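Local coordinates for protein R.Pab1 family restriction endonuclease (Campylobacter coli, PDB 7CFA) that acts as a restriction DNA glycosylase of the R.PabI family, probably excising a base from its recognition sequence in DNA rather than hydrolysing the backbone directly, at residues F172-H177 / G199-S204; L179-I182 / R186-L189. The protein carries 2 engineered substitutions. All coordinates share one frame; numbering follows the deposited sequence.

Contact 1: F172-H177 / G199-S204; sequences FCFPVH and GYLEIS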
loop_
_atom_site.group_PDB
_atom_site.type_symbol
_atom_site.label_atom_id
_atom_site.label_comp_id
_atom_site.label_asym_id
_atom_site.label_seq_id
_atom_site.Cartn_x
_atom_site.Cartn_y
_atom_site.Cartn_z
ATOM N N PHE A 172 10.389 6.057 11.030
ATOM C CA PHE A 172 10.838 6.672 12.272
ATOM C C PHE A 172 9.782 7.676 12.718
ATOM O O PHE A 172 9.433 8.590 11.963
ATOM C CB PHE A 172 12.197 7.343 12.068
ATOM C CG PHE A 172 12.786 7.930 13.316
ATOM C CD1 PHE A 172 12.724 7.247 14.520
ATOM C CD2 PHE A 172 13.424 9.159 13.279
ATOM C CE1 PHE A 172 13.278 7.787 15.666
ATOM C CE2 PHE A 172 13.979 9.702 14.419
ATOM C CZ PHE A 172 13.907 9.016 15.614
ATOM N N CYS A 173 9.266 7.501 13.933
ATOM C CA CYS A 173 8.120 8.266 14.402
ATOM C C CYS A 173 8.409 8.934 15.739
ATOM O O CYS A 173 9.119 8.386 16.589
ATOM C CB CYS A 173 6.879 7.375 14.530
ATOM S SG CYS A 173 6.456 6.475 13.019
ATOM N N PHE A 174 7.832 10.117 15.920
ATOM C CA PHE A 174 7.974 10.902 17.139
ATOM C C PHE A 174 6.941 12.029 17.108
ATOM O O PHE A 174 6.508 12.444 16.027
ATOM C CB PHE A 174 9.394 11.474 17.279
ATOM C CG PHE A 174 9.876 12.202 16.061
ATOM C CD1 PHE A 174 9.615 13.553 15.895
ATOM C CD2 PHE A 174 10.594 11.537 15.083
ATOM C CE1 PHE A 174 10.059 14.223 14.773
ATOM C CE2 PHE A 174 11.039 12.202 13.959
ATOM C CZ PHE A 174 10.771 13.547 13.804
ATOM N N PRO A 175 6.540 12.536 18.276
ATOM C CA PRO A 175 5.505 13.576 18.313
ATOM C C PRO A 175 5.953 14.862 17.634
ATOM O O PRO A 175 7.135 15.216 17.632
ATOM C CB PRO A 175 5.278 13.795 19.814
ATOM C CG PRO A 175 5.769 12.549 20.465
ATOM C CD PRO A 175 6.917 12.087 19.627
ATOM N N VAL A 176 4.977 15.567 17.056
ATOM C CA VAL A 176 5.254 16.831 16.380
ATOM C C VAL A 176 5.685 17.900 17.375
ATOM O O VAL A 176 6.502 18.770 17.047
ATOM C CB VAL A 176 4.020 17.279 15.572
ATOM C CG1 VAL A 176 4.285 18.603 14.864
ATOM C CG2 VAL A 176 3.624 16.206 14.571
ATOM N N HIS A 177 5.164 17.858 18.603
ATOM C CA HIS A 177 5.512 18.886 19.576
ATOM C C HIS A 177 6.960 18.794 20.045
ATOM O O HIS A 177 7.415 19.690 20.762
ATOM C CB HIS A 177 4.562 18.829 20.778
ATOM C CG HIS A 177 4.614 17.542 21.540
ATOM N ND1 HIS A 177 5.617 17.247 22.438
ATOM C CD2 HIS A 177 3.777 16.478 21.549
ATOM C CE1 HIS A 177 5.399 16.053 22.961
ATOM N NE2 HIS A 177 4.290 15.565 22.439
ATOM N N GLY A 199 10.004 21.711 10.434
ATOM C CA GLY A 199 10.239 21.272 11.794
ATOM C C GLY A 199 11.687 20.849 11.956
ATOM O O GLY A 199 12.304 20.339 11.025
ATOM N N TYR A 200 12.229 21.070 13.150
ATOM C CA TYR A 200 13.637 20.804 13.426
ATOM C C TYR A 200 13.750 19.835 14.594
ATOM O O TYR A 200 13.444 20.190 15.739
ATOM C CB TYR A 200 14.390 22.104 13.702
ATOM C CG TYR A 200 14.452 22.996 12.486
ATOM C CD1 TYR A 200 13.464 23.941 12.246
ATOM C CD2 TYR A 200 15.484 22.876 11.565
ATOM C CE1 TYR A 200 13.509 24.750 11.129
ATOM C CE2 TYR A 200 15.539 23.683 10.445
ATOM C CZ TYR A 200 14.549 24.617 10.232
ATOM O OH TYR A 200 14.598 25.423 9.117
ATOM N N LEU A 201 14.185 18.614 14.298
ATOM C CA LEU A 201 14.431 17.601 15.314
ATOM C C LEU A 201 15.838 17.791 15.864
ATOM O O LEU A 201 16.822 17.657 15.128
ATOM C CB LEU A 201 14.263 16.197 14.736
ATOM C CG LEU A 201 14.583 15.025 15.668
ATOM C CD1 LEU A 201 13.603 14.969 16.831
ATOM C CD2 LEU A 201 14.588 13.710 14.900
ATOM N N GLU A 202 15.931 18.110 17.151
ATOM C CA GLU A 202 17.219 18.332 17.797
ATOM C C GLU A 202 17.855 16.984 18.111
ATOM O O GLU A 202 17.308 16.195 18.888
ATOM C CB GLU A 202 17.045 19.169 19.060
ATOM C CG GLU A 202 18.336 19.400 19.823
ATOM C CD GLU A 202 18.149 20.319 21.011
ATOM O OE1 GLU A 202 17.264 21.200 20.951
ATOM O OE2 GLU A 202 18.883 20.155 22.008
ATOM N N ILE A 203 19.010 16.721 17.507
ATOM C CA ILE A 203 19.785 15.511 17.750
ATOM C C ILE A 203 21.053 15.912 18.485
ATOM O O ILE A 203 21.796 16.784 18.019
ATOM C CB ILE A 203 20.120 14.783 16.437
ATOM C CG1 ILE A 203 18.850 14.560 15.613
ATOM C CG2 ILE A 203 20.819 13.462 16.726
ATOM C CD1 ILE A 203 19.116 14.012 14.227
ATOM N N SER A 204 21.301 15.286 19.632
ATOM C CA SER A 204 22.463 15.626 20.442
ATOM C C SER A 204 22.909 14.382 21.200
ATOM O O SER A 204 22.404 13.279 20.974
ATOM C CB SER A 204 22.142 16.784 21.395
ATOM O OG SER A 204 21.252 16.369 22.415
#
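Leu201 reaches from strand 198-203 to two aromatic rings, those of Phe172 and Phe174, which lie two residues apart on strand 166-175. Its two methyl branches share the work. CD1 stands over one face of the Phe174 ring, 4.2 Å above the plane and displaced toward the rim, while CD2 lies 4.0 Å from CE2 of Phe174. The same CD2 meets Phe172 differently, approaching the edge of that ring near its plane, with CE2 of Phe172 at 4.1 Å.

The two rings are themselves set against each other: CD2 of Phe174 lies over a face of Phe172, 3.9 Å above the plane and toward the rim. The first torsions differ. In Phe174, CG sits between the backbone N and the carbonyl carbon (chi1 51°), whereas in Phe172 it lies opposite the N (chi1 -176°), and both rings are carried toward Leu201.

Strand 166-175 belongs to the large antiparallel sheet, in which strand 47-51 is one of its neighbours; strand 198-203 pairs instead with strand 8-13. The contact thus joins two separate sheets through side chains, and helix 208-219 packs against it, Phe211 touching both Phe172 and Leu201.

No hydrogen bond crosses between the segments. With all three touching residues buried, the contact between these two segments is held by dispersion and the exclusion of water.

Contact 2: L179-I182 / R186-L189; sequences LKNI and RNFL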
loop_
_atom_site.group_PDB
_atom_site.type_symbol
_atom_site.label_atom_id
_atom_site.label_comp_id
_atom_site.label_asym_id
_atom_site.label_seq_id
_atom_site.Cartn_x
_atom_site.Cartn_y
_atom_site.Cartn_z
ATOM N N LEU A 179 9.358 18.997 17.888
ATOM C CA LEU A 179 10.093 19.764 16.895
ATOM C C LEU A 179 10.190 21.229 17.299
ATOM O O LEU A 179 9.297 21.781 17.947
ATOM C CB LEU A 179 9.418 19.651 15.527
ATOM C CG LEU A 179 9.321 18.254 14.908
ATOM C CD1 LEU A 179 8.428 18.282 13.681
ATOM C CD2 LEU A 179 10.702 17.731 14.553
ATOM N N LYS A 180 11.293 21.855 16.907
ATOM C CA LYS A 180 11.478 23.288 17.070
ATOM C C LYS A 180 11.160 23.996 15.759
ATOM O O LYS A 180 11.353 23.443 14.673
ATOM C CB LYS A 180 12.907 23.615 17.505
ATOM C CG LYS A 180 13.332 22.960 18.809
ATOM C CD LYS A 180 14.748 23.358 19.197
ATOM C CE LYS A 180 15.763 22.861 18.181
ATOM N NZ LYS A 180 17.159 23.197 18.577
ATOM N N ASN A 181 10.662 25.224 15.868
ATOM C CA ASN A 181 10.395 26.031 14.686
ATOM C C ASN A 181 11.706 26.655 14.206
ATOM O O ASN A 181 12.796 26.290 14.654
ATOM C CB ASN A 181 9.318 27.074 14.981
ATOM C CG ASN A 181 9.687 27.996 16.132
ATOM O OD1 ASN A 181 10.815 27.982 16.624
ATOM N ND2 ASN A 181 8.730 28.810 16.562
ATOM N N ILE A 182 11.612 27.617 13.285
ATOM C CA ILE A 182 12.813 28.261 12.771
ATOM C C ILE A 182 13.495 29.107 13.840
ATOM O O ILE A 182 14.704 29.349 13.758
ATOM C CB ILE A 182 12.474 29.104 11.526
ATOM C CG1 ILE A 182 13.753 29.574 10.829
ATOM C CG2 ILE A 182 11.591 30.285 11.899
ATOM C CD1 ILE A 182 14.680 28.444 10.431
ATOM N N ARG A 186 9.785 25.255 20.630
ATOM C CA ARG A 186 8.882 24.105 20.555
ATOM C C ARG A 186 7.456 24.570 20.855
ATOM O O ARG A 186 6.875 24.300 21.907
ATOM C CB ARG A 186 9.334 23.007 21.510
ATOM C CG ARG A 186 10.623 22.316 21.093
ATOM C CD ARG A 186 11.017 21.213 22.066
ATOM N NE ARG A 186 12.211 20.499 21.619
ATOM C CZ ARG A 186 13.456 20.862 21.919
ATOM N NH1 ARG A 186 13.675 21.931 22.670
ATOM N NH2 ARG A 186 14.482 20.155 21.467
ATOM N N ASN A 187 6.892 25.294 19.886
ATOM C CA ASN A 187 5.567 25.888 20.016
ATOM C C ASN A 187 4.549 25.262 19.069
ATOM O O ASN A 187 3.537 25.896 18.751
ATOM C CB ASN A 187 5.642 27.396 19.780
ATOM C CG ASN A 187 6.078 27.744 18.369
ATOM O OD1 ASN A 187 6.672 26.922 17.671
ATOM N ND2 ASN A 187 5.788 28.969 17.942
ATOM N N PHE A 188 4.794 24.035 18.605
ATOM C CA PHE A 188 3.849 23.405 17.688
ATOM C C PHE A 188 2.592 22.938 18.409
ATOM O O PHE A 188 1.525 22.849 17.790
ATOM C CB PHE A 188 4.511 22.232 16.965
ATOM C CG PHE A 188 5.408 22.647 15.837
ATOM C CD1 PHE A 188 6.777 22.740 16.020
ATOM C CD2 PHE A 188 4.882 22.947 14.590
ATOM C CE1 PHE A 188 7.605 23.123 14.983
ATOM C CE2 PHE A 188 5.704 23.333 13.550
ATOM C CZ PHE A 188 7.068 23.419 13.746
ATOM N N LEU A 189 2.694 22.640 19.701
ATOM C CA LEU A 189 1.544 22.158 20.453
ATOM C C LEU A 189 0.477 23.243 20.539
ATOM O O LEU A 189 0.781 24.404 20.829
ATOM C CB LEU A 189 1.975 21.719 21.850
ATOM C CG LEU A 189 0.982 20.863 22.639
ATOM C CD1 LEU A 189 0.646 19.599 21.864
ATOM C CD2 LEU A 189 1.547 20.522 24.007
#
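Apolar contact centres on Phe188, where CE1 of the ring lies 4.0 Å from CB of Leu179, at the foot of that side chain. With CG of Phe188 opposite its own carbonyl carbon (chi1 -78°), the ring is directed at the 179-182 segment, and Arg191 makes a cation-pi contact with it.

The carbonyl oxygen of Leu179 serves two weaker polar approaches. It sits in the plane of the Phe188 ring, at the edge, 3.3 Å from CD1 of Phe188, and the carbonyl carbon of Lys180 follows along the same edge. The Leu179 oxygen also receives a CA-H...O contact from Arg186, with 3.5 Å between the CA of Arg186 and that O and an angle of 152° at the hydrogen.

Both segments belong to the irregular connection between strands 166-175 and 191-192. The chain doubles back on itself here, bringing the CA atoms of Lys180 and Arg186 to 4.4 Å.

Lys180 meets Arg186 with its aliphatic carbons: CG of Lys180 is 3.6 Å from CG of Arg186 and also lies over the centre of one guanidinium face, 3.7 Å above its plane. Their charged ends have acidic partners: Lys180 NZ forms salt bridges with Asp9 and Glu202, and Arg186 NH2 forms one with Glu202, while Arg186 NE donates to the carbonyl of Leu178.

Among the amides, Asn181 and Asn187 meet with their planes 75° apart. ND2 of Asn181 comes within 3.0 Å of OD1 of Asn187, but the angle is too poor for a hydrogen bond; OD1 of Asn181, on the other branch of the amide, accepts a hydrogen bond from the backbone N of Glu185.

How the contacts relate
Contact 1 is buried, its centre about 12 Å from the centre of the chain, whereas contact 2, its centre about 21 Å from the same point, is only partly buried. Contact 2 is nested within the connection that contact 1 closes. Their chemistry follows their places: wholly hydrocarbon between strands 166-175 and 198-203, but a mixture of aromatic, cationic and amide groups in the irregular 179-189 region. Strand 198-203, one side of contact 1, also borders contact 2, since Tyr200 N probably hydrogen-bonds to Lys180 O (3.0 Å) and the Tyr200 side chain packs on Ile182. Leu179 also touches both Phe174 and Leu201, continuing the apolar interior of contact 1 toward the ring of Phe188.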